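Local coordinates for protein PipY (Synechococcus elongatus, PDB 5NLC) that binds pyridoxal 5'-phosphate on a modified TIM barrel and is probably involved in keeping the cellular level of this cofactor in balance, at residues 64-69 / 84-89; 110-115 / 147-152; 77-82 / 104-109; 73-78 / 97-102. All coordinates share one frame; numbering follows the deposited sequence. Where two conformers were deposited one is given.

In the fold
From the N terminus, the first segment lies on strand 66-69, and contact 1 pairs it with strand 87-91. This closes the beta-alpha-beta unit that runs through helix 78-84. Contact 4 starts in the loop between strand 66-69 and helix 78-84 and reaches helix 94-107. Contact 3 starts from the same part of the chain and joins helix 78-84 to the end of helix 94-107. Contacts 3 and 4 both cross contact 1, because their segments alternate with its own, and both touch one phosphate ion. Contact 2 follows in series and closes the next unit, strand 112-116, helix 130-141 and strand 147-152. Strands 87-91 and 112-116 are neighbours, which puts contacts 1 and 2 in one parallel sheet.

Contact 1: 64-69 / 84-89; sequences DLTWHL and HFDWIH
The Phe85 ring takes Leu69 CB over the centre of one face, a CH-pi contact 3.6 Å from the ring centroid. Trp67 O and His68 N lie at its edge. On the other side of the sheet, the His68 ring forms an offset stack with the five-membered ring of Trp87, with planes 16° apart. At the His68 edge, ND1 shares a hydrogen bond of 2.7 Å with His89 NE2. Trp208 meets all three of these rings edge-to-face. Strands 66-69 and 87-91 are parallel neighbours in the barrel. Trp67 O accepts from both Asp86 N and Trp87 N. Trp67 N donates a nearly straight bond to Asp86 OD2 at 2.9 Å, on its anti lone pair. An alanine at Phe85 would probably leave a gap under Leu69 CB, which would lose its aromatic cover. His68 NE2 also bonds His43, and His89 ND1 bonds Ser191. Both imidazoles are bonded at both nitrogens, which probably fixes their ring orientation and links the choice of tautomer in one to that in the other.

Contact 2: 110-115 / 147-152; sequences SPKLCL and QIRGLM
Lys112, Leu113 and Leu115 pair with Gln147, Ile148 and Leu151 in parallel register, and the short strand axes cross at -35°. The ladder is regular up to Arg149. Gln147 N reaches Pro111 O, Leu113 N reaches Gln147 O, and Arg149 N meets Leu113 O at 2.8 Å. There strand 147-152 takes up one extra residue, as in a beta bulge. Gly150 N, at this step, is buried without a partner in the model. Leu115 N bonds Gly150 O, and Met152 N approaches Leu115 O from above the carbonyl plane.

At the start of the strands, the Gln147 side chain lies alongside Lys112, pointing the same way. Its NE2 donates to Ser110 O at 3.1 Å, with a weak second bond to Ser110 OG. A leucine in place of Gln147 would probably leave Ser110 O and OG without this amide donor. Lys112 NZ and Arg149 NH2 are like charges 4.4 Å apart. Arg149 NH1 bonds Thr188 OG1 and its NE bonds Arg186 O. Leu115 CD1 meets Ile148 CG2 at 3.9 Å, and Leu115 CB meets Leu151 CD2.

This pairing closes a beta-alpha-beta unit of the barrel. Helix 130-141 covers Leu115, Ile148 and Leu151, through Leu133 and Leu140. Leu113 packs on Leu100 of helix 94-107. Strand 87-91 flanks strand 112-116, and the Met152 side chain lies about 4 Å from that of the cofactor-binding Arg210.

Contact 3: 77-82 / 104-109; sequences KARKAV and AGELGR. With PO4 (phosphate ion), chain C.
Arg79 NH2 binds two acceptors at once, Glu106 OE1 across the contact and a phosphate ion that probably comes from the crystallisation liquor. The contact joins two outer helices of the TIM barrel, 78-84 and the end of 94-107, away from the cofactor site. The Arg79 NH2 to Glu106 OE1 salt bridge is 2.7 Å long. It lies in the guanidinium plane and meets the carboxylate on its syn side. The two side chains cross at about a right angle, yet their flat groups are only 28° apart. The Arg79 chain starts with CG anti to the backbone N (chi1 -175°), and a bend at chi3 puts NE beside the phosphate, where it donates to O2. Arg79 NH2 donates to phosphate O3 at 2.6 Å. The ion is also held by Arg99 and Arg102. A water accepts from Arg79 NH1. Glu106 OE2 forms a salt bridge with Arg102, which leaves the carboxylate between two arginines and would probably keep it ionised.

Leu107 marks the boundary of this polar group. Its CD2 is 3.8 Å from Arg79 NH1, while its other methyl turns to an apolar patch. There Val82 CG1 rests 4.0 Å from both Leu107 CD1 and Ala104 CA.

Contact 4: 73-78 / 97-102; sequences LQSNKA and AERLDR. With PO4 (phosphate ion), chain C.
Apolar contacts join Ala78 and Leu73 to Leu100. Leu100 CD2 lies 3.8 Å from Ala78 CB and 4.1 Å from Leu73 CD2. Ala78 CB also touches Arg99 CG at 4.0 Å. Polar contact comes from Arg99, whose guanidinium has Ser75 O over the centre of one face, 3.4 Å above the plane. No hydrogen bond crosses between the segments, but a water accepts from Arg99 NH2 at 2.8 Å and has a weak hydrogen bond with Ser75 OG. In the TIM barrel, this places the loop between strand 66-69 and helix 78-84, with its 3-10 turn 75-77, against outer helix 94-107. Leu100 also packs on Ile88 and Val91.

The ionic contacts gather on the phosphate ion. Arg99 NE donates to its O1 at 2.7 Å, at the guanidinium edge. Arg102 NH2 donates to the same O1 at 2.9 Å, and Arg102 NH1 donates to O3. Two donors, Arg99 NE and Arg102 NH2, lie 3.2 Å apart, and the shared O1 probably eases their repulsion.

Contact 1: 64-69 / 84-89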
loop_
_atom_site.group_PDB
_atom_site.type_symbol
_atom_site.label_atom_id
_atom_site.label_comp_id
_atom_site.label_asym_id
_atom_site.label_seq_id
_atom_site.Cartn_x
_atom_site.Cartn_y
_atom_site.Cartn_z
ATOM N N ASP A 64 11.896 14.052 1.333
ATOM C CA ASP A 64 11.776 12.640 1.728
ATOM C C ASP A 64 10.332 12.258 2.098
ATOM O O ASP A 64 10.075 11.492 2.989
ATOM C CB ASP A 64 12.657 12.476 2.895
ATOM C CG ASP A 64 12.408 13.514 3.923
ATOM O OD1 ASP A 64 11.623 14.515 3.632
ATOM O OD2 ASP A 64 12.980 13.322 5.015
ATOM N N LEU A 65 9.391 12.894 1.432
ATOM C CA LEU A 65 8.009 12.569 1.527
ATOM C C LEU A 65 7.826 11.382 0.566
ATOM O O LEU A 65 8.193 11.479 -0.591
ATOM C CB LEU A 65 7.186 13.820 1.132
ATOM C CG LEU A 65 5.756 13.885 1.666
ATOM C CD1 LEU A 65 5.153 15.186 1.176
ATOM C CD2 LEU A 65 4.937 12.735 1.086
ATOM N N THR A 66 7.307 10.265 1.053
ATOM C CA THR A 66 7.011 9.129 0.252
ATOM C C THR A 66 5.482 9.000 0.023
ATOM O O THR A 66 4.722 8.969 1.005
ATOM C CB THR A 66 7.553 7.886 0.939
ATOM O OG1 THR A 66 8.950 8.005 1.075
ATOM C CG2 THR A 66 7.277 6.642 0.185
ATOM N N TRP A 67 5.052 9.006 -1.269
ATOM C CA TRP A 67 3.655 8.908 -1.630
ATOM C C TRP A 67 3.267 7.464 -2.010
ATOM O O TRP A 67 3.945 6.821 -2.856
ATOM C CB TRP A 67 3.363 9.774 -2.840
ATOM C CG TRP A 67 3.363 11.271 -2.509
ATOM C CD1 TRP A 67 4.370 12.176 -2.724
ATOM C CD2 TRP A 67 2.340 11.965 -1.862
ATOM N NE1 TRP A 67 4.002 13.414 -2.254
ATOM C CE2 TRP A 67 2.742 13.316 -1.740
ATOM C CE3 TRP A 67 1.081 11.592 -1.371
ATOM C CZ2 TRP A 67 1.905 14.313 -1.146
ATOM C CZ3 TRP A 67 0.248 12.624 -0.811
ATOM C CH2 TRP A 67 0.691 13.920 -0.662
ATOM N N HIS A 68 2.147 7.045 -1.466
ATOM C CA HIS A 68 1.617 5.682 -1.596
ATOM C C HIS A 68 0.244 5.771 -2.242
ATOM O O HIS A 68 -0.622 6.538 -1.737
ATOM C CB HIS A 68 1.446 5.074 -0.205
ATOM C CG HIS A 68 2.731 4.834 0.529
ATOM N ND1 HIS A 68 3.283 3.585 0.647
ATOM C CD2 HIS A 68 3.576 5.668 1.162
ATOM C CE1 HIS A 68 4.430 3.666 1.299
ATOM N NE2 HIS A 68 4.600 4.912 1.683
ATOM N N LEU A 69 -0.005 5.004 -3.306
ATOM C CA LEU A 69 -1.314 4.889 -3.862
ATOM C C LEU A 69 -1.962 3.651 -3.276
ATOM O O LEU A 69 -1.452 2.542 -3.376
ATOM C CB LEU A 69 -1.245 4.820 -5.417
ATOM C CG LEU A 69 -2.568 4.543 -6.102
ATOM C CD1 LEU A 69 -3.538 5.678 -5.816
ATOM C CD2 LEU A 69 -2.386 4.428 -7.595
ATOM N N HIS A 84 3.830 9.872 -10.349
ATOM C CA HIS A 84 3.517 10.570 -9.118
ATOM C C HIS A 84 3.658 9.764 -7.833
ATOM O O HIS A 84 3.629 10.370 -6.823
ATOM C CB HIS A 84 2.110 11.181 -9.188
ATOM C CG HIS A 84 2.027 12.290 -10.190
ATOM N ND1 HIS A 84 2.280 13.605 -9.865
ATOM C CD2 HIS A 84 1.823 12.257 -11.527
ATOM C CE1 HIS A 84 2.245 14.332 -10.981
ATOM N NE2 HIS A 84 1.922 13.544 -11.989
ATOM N N PHE A 85 3.726 8.440 -7.859
ATOM C CA PHE A 85 3.761 7.674 -6.628
ATOM C C PHE A 85 5.077 6.928 -6.509
ATOM O O PHE A 85 5.605 6.381 -7.469
ATOM C CB PHE A 85 2.559 6.741 -6.583
ATOM C CG PHE A 85 1.245 7.481 -6.309
ATOM C CD1 PHE A 85 0.850 7.740 -5.013
ATOM C CD2 PHE A 85 0.452 7.893 -7.330
ATOM C CE1 PHE A 85 -0.316 8.440 -4.742
ATOM C CE2 PHE A 85 -0.720 8.587 -7.108
ATOM C CZ PHE A 85 -1.120 8.861 -5.809
ATOM N N ASP A 86 5.562 6.805 -5.310
ATOM C CA ASP A 86 6.726 5.989 -4.971
ATOM C C ASP A 86 6.341 4.493 -4.780
ATOM O O ASP A 86 7.087 3.613 -5.171
ATOM C CB ASP A 86 7.326 6.573 -3.672
ATOM C CG ASP A 86 7.735 8.028 -3.855
ATOM O OD1 ASP A 86 8.593 8.204 -4.759
ATOM O OD2 ASP A 86 7.125 8.944 -3.241
ATOM N N TRP A 87 5.192 4.266 -4.166
ATOM C CA TRP A 87 4.602 2.976 -3.874
ATOM C C TRP A 87 3.213 2.901 -4.458
ATOM O O TRP A 87 2.391 3.871 -4.310
ATOM C CB TRP A 87 4.427 2.729 -2.355
ATOM C CG TRP A 87 5.682 2.366 -1.640
ATOM C CD1 TRP A 87 6.624 3.219 -1.244
ATOM C CD2 TRP A 87 6.117 1.061 -1.227
ATOM N NE1 TRP A 87 7.658 2.559 -0.637
ATOM C CE2 TRP A 87 7.356 1.229 -0.593
ATOM C CE3 TRP A 87 5.593 -0.226 -1.350
ATOM C CZ2 TRP A 87 8.118 0.152 -0.118
ATOM C CZ3 TRP A 87 6.320 -1.297 -0.798
ATOM C CH2 TRP A 87 7.576 -1.105 -0.262
ATOM N N ILE A 88 2.917 1.757 -5.074
ATOM C CA ILE A 88 1.568 1.470 -5.540
ATOM C C ILE A 88 1.156 0.163 -4.902
ATOM O O ILE A 88 1.753 -0.872 -5.206
ATOM C CB ILE A 88 1.509 1.395 -7.089
ATOM C CG1 ILE A 88 1.996 2.685 -7.697
ATOM C CG2 ILE A 88 0.100 0.973 -7.511
ATOM C CD1 ILE A 88 2.190 2.629 -9.193
ATOM N N HIS A 89 0.167 0.207 -3.986
ATOM C CA HIS A 89 -0.215 -0.989 -3.193
ATOM C C HIS A 89 -1.254 -1.865 -3.845
ATOM O O HIS A 89 -1.429 -2.999 -3.442
ATOM C CB HIS A 89 -0.706 -0.576 -1.801
ATOM C CG HIS A 89 0.354 0.057 -0.963
ATOM N ND1 HIS A 89 0.787 -0.514 0.212
ATOM C CD2 HIS A 89 1.067 1.214 -1.110
ATOM C CE1 HIS A 89 1.713 0.268 0.755
ATOM N NE2 HIS A 89 1.896 1.326 -0.014
HETATM O O HOH W 1 7.640 11.291 -3.963
#

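Contact 2: 110-115 / 147-152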
loop_
_atom_site.group_PDB
_atom_site.type_symbol
_atom_site.label_atom_id
_atom_site.label_comp_id
_atom_site.label_asym_id
_atom_site.label_seq_id
_atom_site.Cartn_x
_atom_site.Cartn_y
_atom_site.Cartn_z
ATOM N N SER A 110 11.002 3.461 -11.191
ATOM C CA SER A 110 10.823 2.130 -10.656
ATOM C C SER A 110 9.890 2.198 -9.464
ATOM O O SER A 110 10.370 2.317 -8.319
ATOM C CB SER A 110 12.165 1.624 -10.194
ATOM O OG SER A 110 12.064 0.253 -9.890
ATOM N N PRO A 111 8.567 2.103 -9.704
ATOM C CA PRO A 111 7.680 2.084 -8.490
ATOM C C PRO A 111 7.867 0.839 -7.639
ATOM O O PRO A 111 8.103 -0.248 -8.200
ATOM C CB PRO A 111 6.283 2.098 -9.081
ATOM C CG PRO A 111 6.455 1.561 -10.451
ATOM C CD PRO A 111 7.786 2.037 -10.940
ATOM N N LYS A 112 7.717 0.991 -6.314
ATOM C CA LYS A 112 7.597 -0.119 -5.432
ATOM C C LYS A 112 6.119 -0.579 -5.373
ATOM O O LYS A 112 5.192 0.253 -5.247
ATOM C CB LYS A 112 8.179 0.221 -4.059
ATOM C CG LYS A 112 9.684 0.296 -4.097
ATOM C CD LYS A 112 10.252 0.870 -2.841
ATOM C CE LYS A 112 11.395 1.831 -3.118
ATOM N NZ LYS A 112 12.298 1.809 -1.918
ATOM N N LEU A 113 5.892 -1.901 -5.510
ATOM C CA LEU A 113 4.566 -2.476 -5.723
ATOM C C LEU A 113 4.265 -3.465 -4.640
ATOM O O LEU A 113 5.159 -4.215 -4.208
ATOM C CB LEU A 113 4.470 -3.172 -7.056
ATOM C CG LEU A 113 4.897 -2.385 -8.298
ATOM C CD1 LEU A 113 4.629 -3.246 -9.501
ATOM C CD2 LEU A 113 4.164 -1.107 -8.492
ATOM N N CYS A 114 3.032 -3.401 -4.154
ATOM C CA CYS A 114 2.419 -4.539 -3.522
ATOM C C CYS A 114 1.390 -5.132 -4.483
ATOM O O CYS A 114 0.713 -4.441 -5.288
ATOM C CB CYS A 114 1.801 -4.205 -2.150
ATOM S SG CYS A 114 3.043 -3.686 -0.920
ATOM N N LEU A 115 1.291 -6.443 -4.411
ATOM C CA LEU A 115 0.292 -7.163 -5.167
ATOM C C LEU A 115 -0.924 -7.379 -4.256
ATOM O O LEU A 115 -0.816 -8.020 -3.193
ATOM C CB LEU A 115 0.869 -8.495 -5.589
ATOM C CG LEU A 115 2.179 -8.393 -6.370
ATOM C CD1 LEU A 115 2.666 -9.806 -6.694
ATOM C CD2 LEU A 115 1.955 -7.643 -7.649
ATOM N N GLN A 147 9.642 -2.733 -8.672
ATOM C CA GLN A 147 10.207 -3.435 -7.496
ATOM C C GLN A 147 9.049 -4.018 -6.760
ATOM O O GLN A 147 8.373 -3.305 -6.015
ATOM C CB GLN A 147 11.014 -2.506 -6.578
ATOM C CG GLN A 147 12.248 -1.887 -7.256
ATOM C CD GLN A 147 12.791 -0.742 -6.438
ATOM O OE1 GLN A 147 13.483 -0.978 -5.483
ATOM N NE2 GLN A 147 12.380 0.490 -6.741
ATOM N N ILE A 148 8.784 -5.297 -6.986
ATOM C CA ILE A 148 7.650 -5.980 -6.264
ATOM C C ILE A 148 8.112 -6.262 -4.848
ATOM O O ILE A 148 9.129 -6.916 -4.689
ATOM C CB ILE A 148 7.214 -7.252 -7.018
ATOM C CG1 ILE A 148 6.639 -6.853 -8.364
ATOM C CG2 ILE A 148 6.125 -7.993 -6.207
ATOM C CD1 ILE A 148 6.558 -8.031 -9.328
ATOM N N ARG A 149 7.425 -5.758 -3.811
ATOM C CA ARG A 149 7.973 -5.856 -2.461
ATOM C C ARG A 149 7.070 -6.590 -1.493
ATOM O O ARG A 149 7.481 -6.837 -0.352
ATOM C CB ARG A 149 8.207 -4.425 -1.916
ATOM C CG ARG A 149 9.264 -3.650 -2.692
ATOM C CD ARG A 149 10.617 -4.346 -2.756
ATOM N NE ARG A 149 11.056 -4.646 -1.415
ATOM C CZ ARG A 149 11.485 -3.727 -0.540
ATOM N NH1 ARG A 149 11.841 -4.149 0.682
ATOM N NH2 ARG A 149 11.591 -2.400 -0.873
ATOM N N GLY A 150 5.891 -6.967 -1.925
ATOM C CA GLY A 150 4.954 -7.675 -0.995
ATOM C C GLY A 150 3.535 -7.796 -1.434
ATOM O O GLY A 150 3.272 -7.683 -2.581
ATOM N N LEU A 151 2.619 -8.068 -0.454
ATOM C CA LEU A 151 1.232 -8.295 -0.701
ATOM C C LEU A 151 0.419 -7.248 0.029
ATOM O O LEU A 151 0.854 -6.817 1.111
ATOM C CB LEU A 151 0.765 -9.669 -0.172
ATOM C CG LEU A 151 1.404 -10.892 -0.740
ATOM C CD1 LEU A 151 0.587 -12.093 -0.238
ATOM C CD2 LEU A 151 1.428 -10.839 -2.256
ATOM N N MET A 152 -0.689 -6.836 -0.588
ATOM C CA MET A 152 -1.710 -6.048 0.059
ATOM C C MET A 152 -2.975 -6.921 0.222
ATOM O O MET A 152 -3.421 -7.525 -0.698
ATOM C CB MET A 152 -2.056 -4.791 -0.720
ATOM C CG MET A 152 -3.089 -3.884 -0.034
ATOM S SD MET A 152 -3.644 -2.481 -0.991
ATOM C CE MET A 152 -3.947 -1.322 0.326
#

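Contact 3: 77-82 / 104-109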
loop_
_atom_site.group_PDB
_atom_site.type_symbol
_atom_site.label_atom_id
_atom_site.label_comp_id
_atom_site.label_asym_id
_atom_site.label_seq_id
_atom_site.Cartn_x
_atom_site.Cartn_y
_atom_site.Cartn_z
ATOM N N LYS A 77 -4.719 5.001 -16.123
ATOM C CA LYS A 77 -4.127 5.956 -15.210
ATOM C C LYS A 77 -2.770 5.453 -14.713
ATOM O O LYS A 77 -2.163 6.082 -13.857
ATOM C CB LYS A 77 -5.048 6.210 -13.997
ATOM C CG LYS A 77 -6.324 6.990 -14.267
ATOM C CD LYS A 77 -6.013 8.426 -14.726
ATOM C CE LYS A 77 -7.255 9.141 -15.263
ATOM N NZ LYS A 77 -8.293 9.298 -14.203
ATOM N N ALA A 78 -2.308 4.328 -15.236
ATOM C CA ALA A 78 -1.056 3.746 -14.780
ATOM C C ALA A 78 0.094 4.740 -15.037
ATOM O O ALA A 78 0.979 4.832 -14.243
ATOM C CB ALA A 78 -0.810 2.404 -15.431
ATOM N N ARG A 79 0.054 5.492 -16.147
ATOM C CA ARG A 79 1.133 6.407 -16.448
ATOM C C ARG A 79 1.267 7.494 -15.388
ATOM O O ARG A 79 2.356 7.762 -14.898
ATOM C CB ARG A 79 0.926 7.003 -17.832
ATOM C CG ARG A 79 2.055 7.890 -18.316
ATOM C CD ARG A 79 1.777 8.362 -19.766
ATOM N NE ARG A 79 2.107 7.258 -20.633
ATOM C CZ ARG A 79 3.347 6.919 -21.009
ATOM N NH1 ARG A 79 4.414 7.653 -20.701
ATOM N NH2 ARG A 79 3.511 5.841 -21.739
ATOM N N LYS A 80 0.152 8.151 -15.052
ATOM C CA LYS A 80 0.178 9.132 -13.979
ATOM C C LYS A 80 0.587 8.530 -12.637
ATOM O O LYS A 80 1.227 9.189 -11.860
ATOM C CB LYS A 80 -1.154 9.869 -13.858
ATOM C CG LYS A 80 -1.395 10.839 -15.024
ATOM C CD LYS A 80 -2.802 11.398 -14.896
ATOM C CE LYS A 80 -3.034 12.607 -15.818
ATOM N NZ LYS A 80 -4.468 12.634 -16.217
ATOM N N ALA A 81 0.178 7.309 -12.338
ATOM C CA ALA A 81 0.597 6.661 -11.085
ATOM C C ALA A 81 2.111 6.437 -11.021
ATOM O O ALA A 81 2.736 6.704 -10.013
ATOM C CB ALA A 81 -0.126 5.335 -10.938
ATOM N N VAL A 82 2.718 5.996 -12.142
ATOM C CA VAL A 82 4.160 5.830 -12.173
ATOM C C VAL A 82 4.869 7.176 -11.965
ATOM O O VAL A 82 5.881 7.261 -11.288
ATOM C CB VAL A 82 4.612 5.120 -13.443
ATOM C CG1 VAL A 82 6.137 5.056 -13.523
ATOM C CG2 VAL A 82 4.046 3.711 -13.495
ATOM N N ALA A 104 7.073 2.264 -16.519
ATOM C CA ALA A 104 8.274 2.502 -15.693
ATOM C C ALA A 104 9.559 2.525 -16.557
ATOM O O ALA A 104 10.346 3.470 -16.436
ATOM C CB ALA A 104 8.378 1.493 -14.578
ATOM N N GLY A 105 9.694 1.558 -17.444
ATOM C CA GLY A 105 10.835 1.475 -18.372
ATOM C C GLY A 105 10.947 2.653 -19.330
ATOM O O GLY A 105 12.042 3.205 -19.551
ATOM N N GLU A 106 9.811 3.085 -19.851
ATOM C CA GLU A 106 9.765 4.289 -20.729
ATOM C C GLU A 106 10.162 5.561 -19.972
ATOM O O GLU A 106 10.924 6.373 -20.495
ATOM C CB GLU A 106 8.366 4.477 -21.310
ATOM C CG GLU A 106 7.897 3.360 -22.248
ATOM C CD GLU A 106 6.452 3.539 -22.769
ATOM O OE1 GLU A 106 5.824 4.611 -22.468
ATOM O OE2 GLU A 106 5.978 2.577 -23.473
ATOM N N LEU A 107 9.655 5.743 -18.769
ATOM C CA LEU A 107 9.982 6.926 -17.961
ATOM C C LEU A 107 11.284 6.875 -17.135
ATOM O O LEU A 107 11.632 7.877 -16.524
ATOM C CB LEU A 107 8.834 7.284 -17.006
ATOM C CG LEU A 107 7.427 7.504 -17.644
ATOM C CD1 LEU A 107 6.399 7.605 -16.543
ATOM C CD2 LEU A 107 7.407 8.667 -18.629
ATOM N N GLY A 108 11.956 5.741 -17.078
ATOM C CA GLY A 108 13.162 5.580 -16.238
ATOM C C GLY A 108 12.843 5.668 -14.737
ATOM O O GLY A 108 13.558 6.284 -13.952
ATOM N N ARG A 109 11.718 5.118 -14.365
ATOM C CA ARG A 109 11.303 5.112 -12.952
ATOM C C ARG A 109 11.098 3.675 -12.517
ATOM O O ARG A 109 11.057 2.787 -13.334
ATOM C CB ARG A 109 10.027 5.926 -12.700
ATOM C CG ARG A 109 10.072 7.427 -12.988
ATOM C CD ARG A 109 11.233 8.189 -12.343
ATOM N NE ARG A 109 11.243 9.625 -12.678
ATOM C CZ ARG A 109 11.984 10.222 -13.603
ATOM N NH1 ARG A 109 12.824 9.583 -14.381
ATOM N NH2 ARG A 109 11.867 11.524 -13.744
HETATM P P PO4 C . 0.220 4.135 -21.889
HETATM O O1 PO4 C . 0.275 2.947 -20.968
HETATM O O2 PO4 C . -0.099 5.383 -21.095
HETATM O O3 PO4 C . 1.571 4.277 -22.561
HETATM O O4 PO4 C . -0.832 3.884 -22.951
HETATM O O HOH W 2 6.598 6.894 -22.442
#

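Contact 4: 73-78 / 97-102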
loop_
_atom_site.group_PDB
_atom_site.type_symbol
_atom_site.label_atom_id
_atom_site.label_comp_id
_atom_site.label_asym_id
_atom_site.label_seq_id
_atom_site.Cartn_x
_atom_site.Cartn_y
_atom_site.Cartn_z
ATOM N N LEU A 73 -6.507 1.154 -9.209
ATOM C CA LEU A 73 -5.774 1.888 -10.232
ATOM C C LEU A 73 -6.229 1.315 -11.542
ATOM O O LEU A 73 -6.021 0.134 -11.798
ATOM C CB LEU A 73 -4.280 1.704 -10.047
ATOM C CG LEU A 73 -3.385 2.304 -11.135
ATOM C CD1 LEU A 73 -3.682 3.793 -11.378
ATOM C CD2 LEU A 73 -1.904 2.084 -10.878
ATOM N N GLN A 74 -6.882 2.122 -12.357
ATOM C CA GLN A 74 -7.269 1.708 -13.709
ATOM C C GLN A 74 -6.077 1.737 -14.616
ATOM O O GLN A 74 -5.239 2.632 -14.499
ATOM C CB GLN A 74 -8.338 2.662 -14.271
ATOM C CG GLN A 74 -9.614 2.752 -13.447
ATOM C CD GLN A 74 -10.295 1.410 -13.260
ATOM O OE1 GLN A 74 -10.200 0.509 -14.117
ATOM N NE2 GLN A 74 -11.004 1.263 -12.134
ATOM N N SER A 75 -6.012 0.785 -15.551
ATOM C CA SER A 75 -4.846 0.671 -16.462
ATOM C C SER A 75 -4.527 1.931 -17.266
ATOM O O SER A 75 -3.353 2.169 -17.512
ATOM C CB SER A 75 -4.957 -0.557 -17.381
ATOM O OG SER A 75 -4.420 -1.681 -16.671
ATOM N N ASN A 76 -5.534 2.771 -17.583
ATOM C CA ASN A 76 -5.322 4.038 -18.285
ATOM C C ASN A 76 -4.827 5.202 -17.427
ATOM O O ASN A 76 -4.595 6.297 -17.946
ATOM C CB ASN A 76 -6.589 4.452 -19.092
ATOM C CG ASN A 76 -7.789 4.944 -18.212
ATOM O OD1 ASN A 76 -7.754 5.026 -16.958
ATOM N ND2 ASN A 76 -8.876 5.245 -18.898
ATOM N N LYS A 77 -4.719 5.001 -16.123
ATOM C CA LYS A 77 -4.127 5.956 -15.210
ATOM C C LYS A 77 -2.770 5.453 -14.713
ATOM O O LYS A 77 -2.163 6.082 -13.857
ATOM C CB LYS A 77 -5.048 6.210 -13.997
ATOM C CG LYS A 77 -6.324 6.990 -14.267
ATOM C CD LYS A 77 -6.013 8.426 -14.726
ATOM C CE LYS A 77 -7.255 9.141 -15.263
ATOM N NZ LYS A 77 -8.293 9.298 -14.203
ATOM N N ALA A 78 -2.308 4.328 -15.236
ATOM C CA ALA A 78 -1.056 3.746 -14.780
ATOM C C ALA A 78 0.094 4.740 -15.037
ATOM O O ALA A 78 0.979 4.832 -14.243
ATOM C CB ALA A 78 -0.810 2.404 -15.431
ATOM N N ALA A 97 0.350 -5.067 -13.589
ATOM C CA ALA A 97 1.769 -5.157 -13.250
ATOM C C ALA A 97 2.624 -4.965 -14.498
ATOM O O ALA A 97 3.614 -4.186 -14.469
ATOM C CB ALA A 97 2.100 -6.484 -12.637
ATOM N N GLU A 98 2.258 -5.679 -15.553
ATOM C CA GLU A 98 2.940 -5.539 -16.875
ATOM C C GLU A 98 2.914 -4.125 -17.412
ATOM O O GLU A 98 3.933 -3.597 -17.928
ATOM C CB GLU A 98 2.375 -6.529 -17.901
ATOM C CG GLU A 98 3.256 -6.516 -19.150
ATOM C CD GLU A 98 3.073 -7.658 -20.100
ATOM O OE1 GLU A 98 1.923 -8.080 -20.358
ATOM O OE2 GLU A 98 4.138 -8.115 -20.624
ATOM N N ARG A 99 1.740 -3.500 -17.319
ATOM C CA ARG A 99 1.540 -2.144 -17.807
ATOM C C ARG A 99 2.433 -1.157 -17.028
ATOM O O ARG A 99 3.154 -0.343 -17.635
ATOM C CB ARG A 99 0.062 -1.773 -17.688
ATOM C CG ARG A 99 -0.348 -0.410 -18.210
ATOM C CD ARG A 99 -0.486 -0.437 -19.684
ATOM N NE ARG A 99 -1.098 0.760 -20.226
ATOM C CZ ARG A 99 -2.380 0.901 -20.552
ATOM N NH1 ARG A 99 -2.772 2.057 -21.060
ATOM N NH2 ARG A 99 -3.280 -0.077 -20.389
ATOM N N LEU A 100 2.439 -1.246 -15.694
ATOM C CA LEU A 100 3.311 -0.397 -14.875
ATOM C C LEU A 100 4.820 -0.579 -15.240
ATOM O O LEU A 100 5.607 0.384 -15.273
ATOM C CB LEU A 100 3.109 -0.706 -13.401
ATOM C CG LEU A 100 1.702 -0.302 -12.835
ATOM C CD1 LEU A 100 1.460 -0.967 -11.471
ATOM C CD2 LEU A 100 1.605 1.216 -12.736
ATOM N N ASP A 101 5.205 -1.808 -15.437
ATOM C CA ASP A 101 6.590 -2.136 -15.811
ATOM C C ASP A 101 6.965 -1.511 -17.177
ATOM O O ASP A 101 8.053 -0.960 -17.326
ATOM C CB ASP A 101 6.793 -3.645 -15.827
ATOM C CG ASP A 101 8.240 -4.029 -16.134
ATOM O OD1 ASP A 101 9.062 -3.990 -15.208
ATOM O OD2 ASP A 101 8.523 -4.355 -17.295
ATOM N N ARG A 102 6.064 -1.572 -18.142
ATOM C CA ARG A 102 6.326 -1.020 -19.455
ATOM C C ARG A 102 6.487 0.529 -19.340
ATOM O O ARG A 102 7.454 1.108 -19.823
ATOM C CB ARG A 102 5.214 -1.368 -20.416
ATOM C CG ARG A 102 5.413 -0.715 -21.783
ATOM C CD ARG A 102 4.419 -1.176 -22.846
ATOM N NE ARG A 102 3.030 -0.772 -22.594
ATOM C CZ ARG A 102 2.549 0.482 -22.597
ATOM N NH1 ARG A 102 3.322 1.560 -22.789
ATOM N NH2 ARG A 102 1.243 0.658 -22.380
HETATM P P PO4 C . 0.220 4.135 -21.889
HETATM O O1 PO4 C . 0.275 2.947 -20.968
HETATM O O2 PO4 C . -0.099 5.383 -21.095
HETATM O O3 PO4 C . 1.571 4.277 -22.561
HETATM O O4 PO4 C . -0.832 3.884 -22.951
HETATM O O HOH W 3 -3.091 -2.752 -19.591
#